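Local coordinates for protein 1,3-alpha-isomaltosidase (Kribbella flavida DSM 17836, PDB 5X3I) that hydrolyses the alpha-1,3-glucosidic linkages of the cyclic tetrasaccharide cyclobis-(1-6)-alpha-nigerosyl inside the cell, releasing isomaltose, at residues G190-A195 with R201-V206; P395-E400 with G404-D409; A582-A587 with R627-L632; R25-E30 with V41-L46. The protein carries 1 engineered substitution. All blocks are in the same frame, centred on the assembly; numbering follows the deposited sequence.

Contact 1: residues G190-A195 with R201-V206; sequences GERYDA and RELDAV
Arg192 reaches from the loop 190-195 to the strand 202-205 and grips the carbonyl oxygen of Asp204. From CB the chain turns twice: CG lies opposite the carbonyl carbon, and the bend at chi2 (-67°) sends CD, NE and the guanidinium across to the strand. NE is bonded back to the carbonyl of Phe189, which helps fix the rotation of the group. Over the centre of one guanidinium face sits Leu203 CD1, 3.8 Å from Arg192 CZ. At the tip, Arg192 NH2 donates to Asp204 O at 2.8 Å, the oxygen lying 16° out of the guanidinium plane, while Arg192 NH1 adds a weak second bond to the same oxygen. Arg192 NH1 also gives a hydrogen to water 1 at 3.0 Å, and this water accepts another from Asp204 N at 2.9 Å, so the arginine meets the carbonyl directly and the N-H of Asp204 through a shared water. The carboxylate of Asp204 is held by Tyr33 through OD1 and by Arg246 through OD2.

Farther along, Asp194 and Arg201 run antiparallel alongside one another, their flat groups 53° apart. Asp194 OD2 is 3.4 Å from Arg201 NH1, a salt bridge in which the oxygen lies well off the guanidinium plane, so the attraction is one of charge; Asp194 OD1 is held by Gln198. Ala195 CB rests obliquely against the Arg201 guanidinium, 3.7 Å from NE.

Strand 202-205 is an edge strand of its six-stranded antiparallel sheet in the galactose mutarotase-like region. Its link to the loop is a directional arginine-to-backbone grip, with a looser electrostatic pairing at the exposed end.

Contact 2: residues P395-E400 with G404-D409; sequences PLQKTE and GQVAAD
Lys398 and Val406 mark the closest backbone approach, their CA atoms 6.9 Å apart, where the irregular segment 395-400 passes the first turns of the helix 404-415. Gln397 makes the polar link. Its CG lies opposite the backbone N (chi1 -171°), and a bend at chi2 of 73° brings the amide up to the helix. Gln397 NE2 donates to Val406 O at 3.2 Å and nearly straight (162°); the oxygen lies in the amide plane, and the N-H arrives on a lone pair in the carbonyl plane. The same nitrogen gives a hydrogen to water 2, which in turn donates to Asp409 OD2 at 2.5 Å. Asp409 CB packs against the amide, 3.5 Å from Gln397 NE2.

Val406 CG2 fits between the two loop residues, 3.5 Å from Lys398 O and 3.6 Å from Gln397 NE2. The ammonium of Lys398 leads away to the carbonyl of Glu339. On the helix itself Gln405 NE2 bonds Asp409 OD1 at 2.7 Å, coming from above the carboxylate plane and steadying the aspartate that holds the water.

Both amide hydrogens of Gln397 are thus spent on the helix, one directly and one through water. In this TIM-barrel region the chain leaving strand 388-393 is tied to the following helix by a buried amide.

Contact 3: residues A582-A587 with R627-L632; sequences AAAASA and RRFATL
Ala583 is the first residue of segment 582-587 to meet Phe629 of the long helix 622-650: its CB lies 4.1 Å from Phe629 CD2, approaching the ring obliquely. Ala584 comes next and carries the closest backbone approach, with its CA 6.0 Å from that of Phe629. Its methyl sits over one ring face in a CH-pi contact, CB 3.8 Å from the ring centroid and 19° off the normal, displaced toward the rim so that Phe629 CZ is the nearest ring atom at 3.6 Å. In the phenylalanine, chi1 of -60° sends the ring toward the alanine helix, and chi2 (-34°) sets the turn of its face over Ala584.

Ser586 faces the other way. Its OG donates to Ala582 O at 2.8 Å, from above the carbonyl plane, and that oxygen also takes the ordinary helical bond from Ser586 N. At the end of the segment Ala587 returns to the interface, its CB 4.0 Å from Phe629 O and 4.4 Å from Phe629 CB. The carbonyl of Ala587 accepts from Arg633, one residue beyond the segment 627-632.

Small methyls on one helix and a single flat ring on the other let two helices of the TIM-barrel region come close along a buried face, through dispersion and CH-pi attraction.

Contact 4: residues R25-E30 with V41-L46; sequences RPHGIE and VPVLPL
Two overlapping beta turns near the start of the modelled chain, type I from Arg25 to Gly28 and type II' from His27 to Glu30, present His27 to Val43, which follows the short strand 40-41 in the N-terminal domain. The backbones come closest at this pair, with His27 CA 5.9 Å from Val43 CA.

Val43 puts one methyl on each of two neighbours. Its CG1, opposite the backbone N (chi1 -179°), stands over one face of the imidazole, 3.6 Å from the ring centroid and 18° off the normal: a CH-pi contact. The methyl is shifted toward the ND1-CE1 side, each of these two His27 atoms being 3.5 Å from Val43 CG1. The other methyl, CG2, lies 3.6 Å from Pro26 O and 4.0 Å from His27 CA, so this methyl packs against the Pro26-His27 peptide. The histidine and valine side chains lie roughly perpendicular.

The histidine ring also stacks with that of His479, from the TIM-barrel region, and Glu30 bonds the same residue, so the turns are tied to the barrel as well as to Val43. Within the first turn, Gly28 N donates to Arg25 O at 2.8 Å, and Gly28 takes up a positive phi of 67°, which favours glycine at the junction of the two turns. Arg25 itself pairs with Asp38. Val43 follows Pro42, whose preceding peptide bond is cis, and its own carbonyl accepts from Arg40.

This is a surface contact of overlapping beta turns, with a CH-pi contact from a valine methyl on the imidazole face of His27, one of the two residues the turns share.

How the contacts relate
Contacts 2 and 3 are buried and both belong to the TIM-barrel region, yet their centres are 41 Å apart and they share no element: one ties a loop to the helix that follows it, the other packs two helices whose segments lie 40 positions apart in sequence. Contact 1 is partly buried and contact 4 lies at the surface, both in the N-terminal portion, with nearest atoms about 8 Å apart. Side chains donating to main-chain carbonyls, helped by water, characterise contacts 1 and 2. Contacts 3 and 4 instead rely on methyl groups over aromatic rings. Only contact 1 adds a salt bridge, at its exposed end. Contacts 3 and 4 lie on opposite sides of the chain's centre.

Contact 1: residues G190-A195 with R201-V206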
loop_
_atom_site.group_PDB
_atom_site.type_symbol
_atom_site.label_atom_id
_atom_site.label_comp_id
_atom_site.label_asym_id
_atom_site.label_seq_id
_atom_site.Cartn_x
_atom_site.Cartn_y
_atom_site.Cartn_z
ATOM N N GLY A 190 -1.604 10.237 2.861
ATOM C CA GLY A 190 -1.680 9.088 1.986
ATOM C C GLY A 190 -2.960 8.323 2.231
ATOM O O GLY A 190 -4.008 8.907 2.501
ATOM N N GLU A 191 -2.863 7.007 2.120
ATOM C CA GLU A 191 -3.999 6.117 2.282
ATOM C C GLU A 191 -4.146 5.702 3.752
ATOM O O GLU A 191 -3.264 5.061 4.302
ATOM C CB GLU A 191 -3.821 4.892 1.382
ATOM C CG GLU A 191 -4.925 3.869 1.442
ATOM C CD GLU A 191 -4.609 2.644 0.593
ATOM O OE1 GLU A 191 -3.427 2.231 0.560
ATOM O OE2 GLU A 191 -5.535 2.103 -0.036
ATOM N N ARG A 192 -5.267 6.065 4.369
ATOM C CA ARG A 192 -5.473 5.829 5.797
ATOM C C ARG A 192 -6.739 5.031 6.047
ATOM O O ARG A 192 -7.771 5.284 5.434
ATOM C CB ARG A 192 -5.516 7.159 6.552
ATOM C CG ARG A 192 -4.221 7.928 6.473
ATOM C CD ARG A 192 -3.109 7.209 7.226
ATOM N NE ARG A 192 -1.791 7.664 6.812
ATOM C CZ ARG A 192 -0.657 7.351 7.425
ATOM N NH1 ARG A 192 -0.668 6.595 8.516
ATOM N NH2 ARG A 192 0.489 7.803 6.941
ATOM N N TYR A 193 -6.615 3.986 6.856
ATOM C CA TYR A 193 -7.729 3.095 7.098
ATOM C C TYR A 193 -8.571 3.321 8.363
ATOM O O TYR A 193 -9.635 2.725 8.493
ATOM C CB TYR A 193 -7.184 1.661 7.119
ATOM C CG TYR A 193 -6.439 1.233 5.858
ATOM C CD1 TYR A 193 -5.161 1.708 5.573
ATOM C CD2 TYR A 193 -7.009 0.331 4.973
ATOM C CE1 TYR A 193 -4.484 1.306 4.434
ATOM C CE2 TYR A 193 -6.345 -0.070 3.839
ATOM C CZ TYR A 193 -5.089 0.415 3.569
ATOM O OH TYR A 193 -4.435 0.005 2.435
ATOM N N ASP A 194 -8.076 4.102 9.322
ATOM C CA ASP A 194 -8.840 4.340 10.551
ATOM C C ASP A 194 -9.821 5.511 10.520
ATOM O O ASP A 194 -10.937 5.386 11.004
ATOM C CB ASP A 194 -7.900 4.467 11.771
ATOM C CG ASP A 194 -6.789 5.461 11.569
ATOM O OD1 ASP A 194 -6.768 6.146 10.528
ATOM O OD2 ASP A 194 -5.932 5.560 12.475
ATOM N N ALA A 195 -9.412 6.650 9.977
ATOM C CA ALA A 195 -10.300 7.813 9.945
ATOM C C ALA A 195 -10.005 8.763 8.792
ATOM O O ALA A 195 -8.868 8.886 8.356
ATOM C CB ALA A 195 -10.227 8.574 11.282
ATOM N N ARG A 201 -4.961 12.278 16.735
ATOM C CA ARG A 201 -4.366 10.954 16.637
ATOM C C ARG A 201 -2.863 11.022 16.505
ATOM O O ARG A 201 -2.314 12.014 16.052
ATOM C CB ARG A 201 -4.933 10.187 15.435
ATOM C CG ARG A 201 -6.417 9.931 15.503
ATOM C CD ARG A 201 -6.913 9.156 14.292
ATOM N NE ARG A 201 -8.317 8.808 14.449
ATOM C CZ ARG A 201 -8.747 7.612 14.825
ATOM N NH1 ARG A 201 -7.878 6.641 15.066
ATOM N NH2 ARG A 201 -10.043 7.387 14.952
ATOM N N GLU A 202 -2.210 9.947 16.915
ATOM C CA GLU A 202 -0.812 9.737 16.611
ATOM C C GLU A 202 -0.677 8.795 15.416
ATOM O O GLU A 202 -1.307 7.745 15.378
ATOM C CB GLU A 202 -0.078 9.162 17.817
ATOM C CG GLU A 202 0.034 10.131 18.978
ATOM C CD GLU A 202 0.799 9.545 20.137
ATOM O OE1 GLU A 202 1.595 10.281 20.751
ATOM O OE2 GLU A 202 0.604 8.348 20.431
ATOM N N LEU A 203 0.159 9.178 14.458
ATOM C CA LEU A 203 0.370 8.395 13.243
ATOM C C LEU A 203 1.739 8.716 12.675
ATOM O O LEU A 203 2.373 9.688 13.093
ATOM C CB LEU A 203 -0.718 8.674 12.197
ATOM C CG LEU A 203 -0.755 10.059 11.545
ATOM C CD1 LEU A 203 -1.309 9.990 10.120
ATOM C CD2 LEU A 203 -1.577 11.016 12.367
ATOM N N ASP A 204 2.215 7.884 11.750
ATOM C CA ASP A 204 3.455 8.195 11.062
ATOM C C ASP A 204 3.345 7.918 9.554
ATOM O O ASP A 204 2.314 7.459 9.092
ATOM C CB ASP A 204 4.616 7.412 11.683
ATOM C CG ASP A 204 4.501 5.893 11.509
ATOM O OD1 ASP A 204 3.476 5.374 11.024
ATOM O OD2 ASP A 204 5.469 5.205 11.891
ATOM N N ALA A 205 4.384 8.248 8.796
ATOM C CA ALA A 205 4.394 7.894 7.393
ATOM C C ALA A 205 5.607 7.051 7.069
ATOM O O ALA A 205 6.707 7.577 6.893
ATOM C CB ALA A 205 4.387 9.152 6.554
ATOM N N VAL A 206 5.383 5.753 6.904
ATOM C CA VAL A 206 6.426 4.846 6.469
ATOM C C VAL A 206 5.782 3.666 5.739
ATOM O O VAL A 206 4.779 3.106 6.193
ATOM C CB VAL A 206 7.304 4.356 7.663
ATOM C CG1 VAL A 206 6.461 3.670 8.741
ATOM C CG2 VAL A 206 8.405 3.444 7.181
HETATM O O HOH W 1 0.998 5.480 10.731
#

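Contact 2: residues P395-E400 with G404-D409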
loop_
_atom_site.group_PDB
_atom_site.type_symbol
_atom_site.label_atom_id
_atom_site.label_comp_id
_atom_site.label_asym_id
_atom_site.label_seq_id
_atom_site.Cartn_x
_atom_site.Cartn_y
_atom_site.Cartn_z
ATOM N N PRO A 395 8.646 -7.582 -6.723
ATOM C CA PRO A 395 10.007 -7.114 -7.013
ATOM C C PRO A 395 11.050 -7.847 -6.178
ATOM O O PRO A 395 11.741 -7.221 -5.368
ATOM C CB PRO A 395 9.948 -5.637 -6.631
ATOM C CG PRO A 395 8.978 -5.624 -5.476
ATOM C CD PRO A 395 7.951 -6.690 -5.779
ATOM N N LEU A 396 11.131 -9.157 -6.368
ATOM C CA LEU A 396 12.017 -10.024 -5.603
ATOM C C LEU A 396 12.544 -11.149 -6.474
ATOM O O LEU A 396 11.799 -11.725 -7.263
ATOM C CB LEU A 396 11.290 -10.620 -4.399
ATOM C CG LEU A 396 10.840 -9.649 -3.309
ATOM C CD1 LEU A 396 9.945 -10.350 -2.291
ATOM C CD2 LEU A 396 12.062 -9.038 -2.649
ATOM N N GLN A 397 13.819 -11.460 -6.305
ATOM C CA GLN A 397 14.454 -12.566 -6.989
ATOM C C GLN A 397 14.857 -13.637 -5.982
ATOM O O GLN A 397 15.785 -13.436 -5.204
ATOM C CB GLN A 397 15.674 -12.081 -7.756
ATOM C CG GLN A 397 16.287 -13.118 -8.665
ATOM C CD GLN A 397 15.428 -13.365 -9.894
ATOM O OE1 GLN A 397 14.580 -12.556 -10.227
ATOM N NE2 GLN A 397 15.639 -14.492 -10.552
ATOM N N LYS A 398 14.167 -14.772 -6.023
ATOM C CA LYS A 398 14.394 -15.863 -5.083
ATOM C C LYS A 398 15.829 -16.363 -5.135
ATOM O O LYS A 398 16.392 -16.561 -6.208
ATOM C CB LYS A 398 13.439 -17.022 -5.355
ATOM C CG LYS A 398 11.985 -16.730 -5.049
ATOM C CD LYS A 398 11.169 -18.003 -5.103
ATOM C CE LYS A 398 9.699 -17.737 -4.879
ATOM N NZ LYS A 398 8.897 -18.976 -4.917
ATOM N N THR A 399 16.438 -16.472 -3.963
ATOM C CA THR A 399 17.776 -17.032 -3.818
ATOM C C THR A 399 17.835 -18.490 -3.351
ATOM O O THR A 399 18.911 -19.061 -3.258
ATOM C CB THR A 399 18.582 -16.192 -2.839
ATOM O OG1 THR A 399 17.861 -16.094 -1.607
ATOM C CG2 THR A 399 18.774 -14.809 -3.408
ATOM N N GLU A 400 16.687 -19.087 -3.057
ATOM C CA GLU A 400 16.659 -20.399 -2.417
ATOM C C GLU A 400 16.955 -21.543 -3.384
ATOM O O GLU A 400 17.078 -22.689 -2.971
ATOM C CB GLU A 400 15.308 -20.628 -1.738
ATOM C CG GLU A 400 14.183 -20.917 -2.702
ATOM C CD GLU A 400 12.831 -20.490 -2.172
ATOM O OE1 GLU A 400 12.651 -19.282 -1.914
ATOM O OE2 GLU A 400 11.952 -21.363 -2.013
ATOM N N GLY A 404 18.843 -23.474 -12.335
ATOM C CA GLY A 404 17.782 -22.951 -13.173
ATOM C C GLY A 404 17.957 -21.489 -13.533
ATOM O O GLY A 404 18.934 -20.853 -13.146
ATOM N N GLN A 405 17.005 -20.965 -14.291
ATOM C CA GLN A 405 17.033 -19.572 -14.692
ATOM C C GLN A 405 17.034 -18.633 -13.496
ATOM O O GLN A 405 17.689 -17.601 -13.519
ATOM C CB GLN A 405 15.837 -19.241 -15.577
ATOM C CG GLN A 405 15.982 -17.895 -16.225
ATOM C CD GLN A 405 17.120 -17.884 -17.214
ATOM O OE1 GLN A 405 17.132 -18.671 -18.160
ATOM N NE2 GLN A 405 18.091 -17.002 -16.999
ATOM N N VAL A 406 16.290 -18.999 -12.458
ATOM C CA VAL A 406 16.165 -18.144 -11.295
ATOM C C VAL A 406 17.531 -17.934 -10.622
ATOM O O VAL A 406 17.836 -16.829 -10.183
ATOM C CB VAL A 406 15.129 -18.711 -10.287
ATOM C CG1 VAL A 406 15.564 -20.077 -9.740
ATOM C CG2 VAL A 406 14.869 -17.716 -9.169
ATOM N N ALA A 407 18.355 -18.983 -10.577
ATOM C CA ALA A 407 19.683 -18.901 -9.972
ATOM C C ALA A 407 20.653 -18.155 -10.875
ATOM O O ALA A 407 21.479 -17.379 -10.398
ATOM C CB ALA A 407 20.223 -20.292 -9.663
ATOM N N ALA A 408 20.545 -18.391 -12.178
ATOM C CA ALA A 408 21.375 -17.679 -13.132
ATOM C C ALA A 408 21.118 -16.172 -13.050
ATOM O O ALA A 408 22.047 -15.389 -13.107
ATOM C CB ALA A 408 21.126 -18.181 -14.539
ATOM N N ASP A 409 19.850 -15.783 -12.918
ATOM C CA ASP A 409 19.488 -14.368 -12.877
ATOM C C ASP A 409 19.943 -13.709 -11.564
ATOM O O ASP A 409 20.402 -12.577 -11.567
ATOM C CB ASP A 409 17.979 -14.185 -13.073
ATOM C CG ASP A 409 17.519 -14.519 -14.510
ATOM O OD1 ASP A 409 18.369 -14.854 -15.349
ATOM O OD2 ASP A 409 16.307 -14.433 -14.795
HETATM O O HOH W 2 14.347 -14.522 -13.263
#

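Contact 3: residues A582-A587 with R627-L632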
loop_
_atom_site.group_PDB
_atom_site.type_symbol
_atom_site.label_atom_id
_atom_site.label_comp_id
_atom_site.label_asym_id
_atom_site.label_seq_id
_atom_site.Cartn_x
_atom_site.Cartn_y
_atom_site.Cartn_z
ATOM N N ALA A 582 -21.114 -4.657 -0.163
ATOM C CA ALA A 582 -19.807 -4.302 -0.700
ATOM C C ALA A 582 -19.873 -4.120 -2.210
ATOM O O ALA A 582 -19.395 -3.128 -2.737
ATOM C CB ALA A 582 -18.781 -5.358 -0.348
ATOM N N ALA A 583 -20.473 -5.092 -2.892
ATOM C CA ALA A 583 -20.560 -5.056 -4.348
ATOM C C ALA A 583 -21.295 -3.809 -4.828
ATOM O O ALA A 583 -20.857 -3.159 -5.768
ATOM C CB ALA A 583 -21.239 -6.312 -4.876
ATOM N N ALA A 584 -22.402 -3.473 -4.172
ATOM C CA ALA A 584 -23.194 -2.322 -4.587
ATOM C C ALA A 584 -22.425 -1.016 -4.459
ATOM O O ALA A 584 -22.423 -0.207 -5.379
ATOM C CB ALA A 584 -24.477 -2.249 -3.798
ATOM N N ALA A 585 -21.763 -0.811 -3.323
ATOM C CA ALA A 585 -20.980 0.400 -3.123
ATOM C C ALA A 585 -19.808 0.450 -4.092
ATOM O O ALA A 585 -19.463 1.502 -4.604
ATOM C CB ALA A 585 -20.474 0.491 -1.665
ATOM N N SER A 586 -19.202 -0.702 -4.347
ATOM C CA SER A 586 -18.002 -0.760 -5.182
ATOM C C SER A 586 -18.284 -0.414 -6.644
ATOM O O SER A 586 -17.428 0.140 -7.328
ATOM C CB SER A 586 -17.360 -2.138 -5.090
ATOM O OG SER A 586 -16.908 -2.379 -3.778
ATOM N N ALA A 587 -19.496 -0.710 -7.100
ATOM C CA ALA A 587 -19.947 -0.317 -8.439
ATOM C C ALA A 587 -19.903 1.206 -8.630
ATOM O O ALA A 587 -19.920 1.725 -9.742
ATOM C CB ALA A 587 -21.354 -0.850 -8.687
ATOM N N ARG A 627 -25.189 -9.225 -10.723
ATOM C CA ARG A 627 -25.336 -8.978 -12.157
ATOM C C ARG A 627 -25.909 -7.589 -12.417
ATOM O O ARG A 627 -25.406 -6.868 -13.272
ATOM C CB ARG A 627 -26.216 -10.054 -12.811
ATOM C CG ARG A 627 -26.340 -9.938 -14.330
ATOM C CD ARG A 627 -26.850 -11.258 -14.955
ATOM N NE ARG A 627 -28.051 -11.735 -14.285
ATOM C CZ ARG A 627 -28.300 -12.996 -13.952
ATOM N NH1 ARG A 627 -27.445 -13.964 -14.243
ATOM N NH2 ARG A 627 -29.430 -13.289 -13.330
ATOM N N ARG A 628 -26.944 -7.210 -11.675
ATOM C CA ARG A 628 -27.502 -5.863 -11.804
ATOM C C ARG A 628 -26.454 -4.790 -11.548
ATOM O O ARG A 628 -26.338 -3.834 -12.304
ATOM C CB ARG A 628 -28.675 -5.648 -10.853
ATOM C CG ARG A 628 -29.956 -6.328 -11.261
ATOM C CD ARG A 628 -31.145 -5.596 -10.653
ATOM N NE ARG A 628 -32.135 -6.505 -10.088
ATOM C CZ ARG A 628 -33.113 -6.121 -9.274
ATOM N NH1 ARG A 628 -33.226 -4.844 -8.928
ATOM N NH2 ARG A 628 -33.971 -7.012 -8.801
ATOM N N PHE A 629 -25.690 -4.957 -10.478
ATOM C CA PHE A 629 -24.657 -3.990 -10.134
ATOM C C PHE A 629 -23.616 -3.903 -11.244
ATOM O O PHE A 629 -23.241 -2.817 -11.663
ATOM C CB PHE A 629 -23.988 -4.360 -8.805
ATOM C CG PHE A 629 -24.939 -4.403 -7.635
ATOM C CD1 PHE A 629 -26.009 -3.539 -7.562
ATOM C CD2 PHE A 629 -24.758 -5.309 -6.615
ATOM C CE1 PHE A 629 -26.878 -3.583 -6.495
ATOM C CE2 PHE A 629 -25.628 -5.352 -5.546
ATOM C CZ PHE A 629 -26.683 -4.487 -5.491
ATOM N N ALA A 630 -23.166 -5.060 -11.717
ATOM C CA ALA A 630 -22.139 -5.116 -12.760
ATOM C C ALA A 630 -22.642 -4.529 -14.081
ATOM O O ALA A 630 -21.897 -3.868 -14.801
ATOM C CB ALA A 630 -21.670 -6.536 -12.959
ATOM N N THR A 631 -23.918 -4.752 -14.377
ATOM C CA THR A 631 -24.503 -4.268 -15.619
ATOM C C THR A 631 -24.689 -2.754 -15.571
ATOM O O THR A 631 -24.427 -2.053 -16.543
ATOM C CB THR A 631 -25.854 -4.960 -15.907
ATOM O OG1 THR A 631 -25.653 -6.376 -15.954
ATOM C CG2 THR A 631 -26.400 -4.512 -17.238
ATOM N N LEU A 632 -25.146 -2.261 -14.427
ATOM C CA LEU A 632 -25.207 -0.833 -14.177
ATOM C C LEU A 632 -23.809 -0.203 -14.300
ATOM O O LEU A 632 -23.641 0.836 -14.931
ATOM C CB LEU A 632 -25.810 -0.569 -12.792
ATOM C CG LEU A 632 -26.193 0.880 -12.479
ATOM C CD1 LEU A 632 -27.361 0.937 -11.507
ATOM C CD2 LEU A 632 -25.017 1.633 -11.904
#

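Contact 4: residues R25-E30 with V41-L46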
loop_
_atom_site.group_PDB
_atom_site.type_symbol
_atom_site.label_atom_id
_atom_site.label_comp_id
_atom_site.label_asym_id
_atom_site.label_seq_id
_atom_site.Cartn_x
_atom_site.Cartn_y
_atom_site.Cartn_z
ATOM N N ARG A 25 22.891 -7.123 16.932
ATOM C CA ARG A 25 22.774 -6.060 15.935
ATOM C C ARG A 25 22.033 -4.876 16.544
ATOM O O ARG A 25 20.842 -4.975 16.786
ATOM C CB ARG A 25 22.036 -6.552 14.686
ATOM C CG ARG A 25 22.715 -7.667 13.903
ATOM C CD ARG A 25 21.806 -8.145 12.767
ATOM N NE ARG A 25 20.528 -8.648 13.274
ATOM C CZ ARG A 25 19.442 -8.861 12.533
ATOM N NH1 ARG A 25 18.338 -9.319 13.107
ATOM N NH2 ARG A 25 19.452 -8.614 11.227
ATOM N N PRO A 26 22.729 -3.755 16.787
ATOM C CA PRO A 26 22.117 -2.616 17.485
ATOM C C PRO A 26 20.769 -2.180 16.906
ATOM O O PRO A 26 19.848 -1.920 17.675
ATOM C CB PRO A 26 23.163 -1.515 17.323
ATOM C CG PRO A 26 24.449 -2.258 17.288
ATOM C CD PRO A 26 24.164 -3.536 16.541
ATOM N N HIS A 27 20.656 -2.123 15.581
ATOM C CA HIS A 27 19.394 -1.779 14.928
ATOM C C HIS A 27 18.448 -2.966 14.752
ATOM O O HIS A 27 17.271 -2.791 14.450
ATOM C CB HIS A 27 19.656 -1.161 13.561
ATOM C CG HIS A 27 20.298 0.185 13.623
ATOM N ND1 HIS A 27 19.581 1.354 13.505
ATOM C CD2 HIS A 27 21.591 0.548 13.787
ATOM C CE1 HIS A 27 20.406 2.381 13.590
ATOM N NE2 HIS A 27 21.630 1.918 13.759
ATOM N N GLY A 28 18.964 -4.171 14.923
ATOM C CA GLY A 28 18.154 -5.359 14.754
ATOM C C GLY A 28 17.713 -5.549 13.313
ATOM O O GLY A 28 18.419 -5.169 12.378
ATOM N N ILE A 29 16.530 -6.119 13.139
ATOM C CA ILE A 29 16.026 -6.451 11.810
ATOM C C ILE A 29 15.481 -5.201 11.115
ATOM O O ILE A 29 15.311 -5.174 9.898
ATOM C CB ILE A 29 14.940 -7.542 11.898
ATOM C CG1 ILE A 29 14.733 -8.225 10.546
ATOM C CG2 ILE A 29 13.645 -6.976 12.438
ATOM C CD1 ILE A 29 13.793 -9.399 10.612
ATOM N N GLU A 30 15.249 -4.166 11.916
ATOM C CA GLU A 30 14.759 -2.865 11.470
ATOM C C GLU A 30 13.353 -2.960 10.894
ATOM O O GLU A 30 12.996 -2.272 9.941
ATOM C CB GLU A 30 15.730 -2.232 10.475
ATOM C CG GLU A 30 17.035 -1.860 11.133
ATOM C CD GLU A 30 17.955 -1.051 10.259
ATOM O OE1 GLU A 30 17.619 0.105 9.925
ATOM O OE2 GLU A 30 19.023 -1.578 9.913
ATOM N N VAL A 41 17.303 -1.578 22.398
ATOM C CA VAL A 41 16.016 -0.897 22.518
ATOM C C VAL A 41 15.992 0.195 23.584
ATOM O O VAL A 41 16.165 -0.099 24.762
ATOM C CB VAL A 41 14.896 -1.884 22.834
ATOM C CG1 VAL A 41 13.561 -1.174 22.818
ATOM C CG2 VAL A 41 14.909 -3.034 21.839
ATOM N N PRO A 42 15.775 1.456 23.189
ATOM C CA PRO A 42 15.688 1.949 21.816
ATOM C C PRO A 42 17.062 2.011 21.191
ATOM O O PRO A 42 18.060 1.951 21.906
ATOM C CB PRO A 42 15.094 3.346 21.978
ATOM C CG PRO A 42 15.521 3.765 23.328
ATOM C CD PRO A 42 15.491 2.522 24.162
ATOM N N VAL A 43 17.107 2.107 19.872
ATOM C CA VAL A 43 18.366 2.211 19.171
ATOM C C VAL A 43 19.038 3.534 19.519
ATOM O O VAL A 43 20.245 3.584 19.705
ATOM C CB VAL A 43 18.171 2.097 17.654
ATOM C CG1 VAL A 43 19.498 2.189 16.945
ATOM C CG2 VAL A 43 17.473 0.788 17.315
ATOM N N LEU A 44 18.242 4.594 19.623
ATOM C CA LEU A 44 18.743 5.914 19.995
ATOM C C LEU A 44 18.060 6.416 21.269
ATOM O O LEU A 44 17.058 7.114 21.210
ATOM C CB LEU A 44 18.530 6.912 18.855
ATOM C CG LEU A 44 19.030 8.342 19.071
ATOM C CD1 LEU A 44 20.524 8.357 19.252
ATOM C CD2 LEU A 44 18.626 9.233 17.900
ATOM N N PRO A 45 18.606 6.055 22.434
ATOM C CA PRO A 45 17.990 6.449 23.706
ATOM C C PRO A 45 18.185 7.925 23.993
ATOM O O PRO A 45 19.197 8.489 23.588
ATOM C CB PRO A 45 18.733 5.599 24.743
ATOM C CG PRO A 45 19.548 4.623 23.957
ATOM C CD PRO A 45 19.819 5.257 22.644
ATOM N N LEU A 46 17.225 8.545 24.664
ATOM C CA LEU A 46 17.427 9.896 25.167
ATOM C C LEU A 46 18.391 9.841 26.342
ATOM O O LEU A 46 18.444 8.840 27.053
ATOM C CB LEU A 46 16.105 10.532 25.595
ATOM C CG LEU A 46 15.055 10.713 24.497
ATOM C CD1 LEU A 46 13.828 11.423 25.037
ATOM C CD2 LEU A 46 15.642 11.480 23.337
#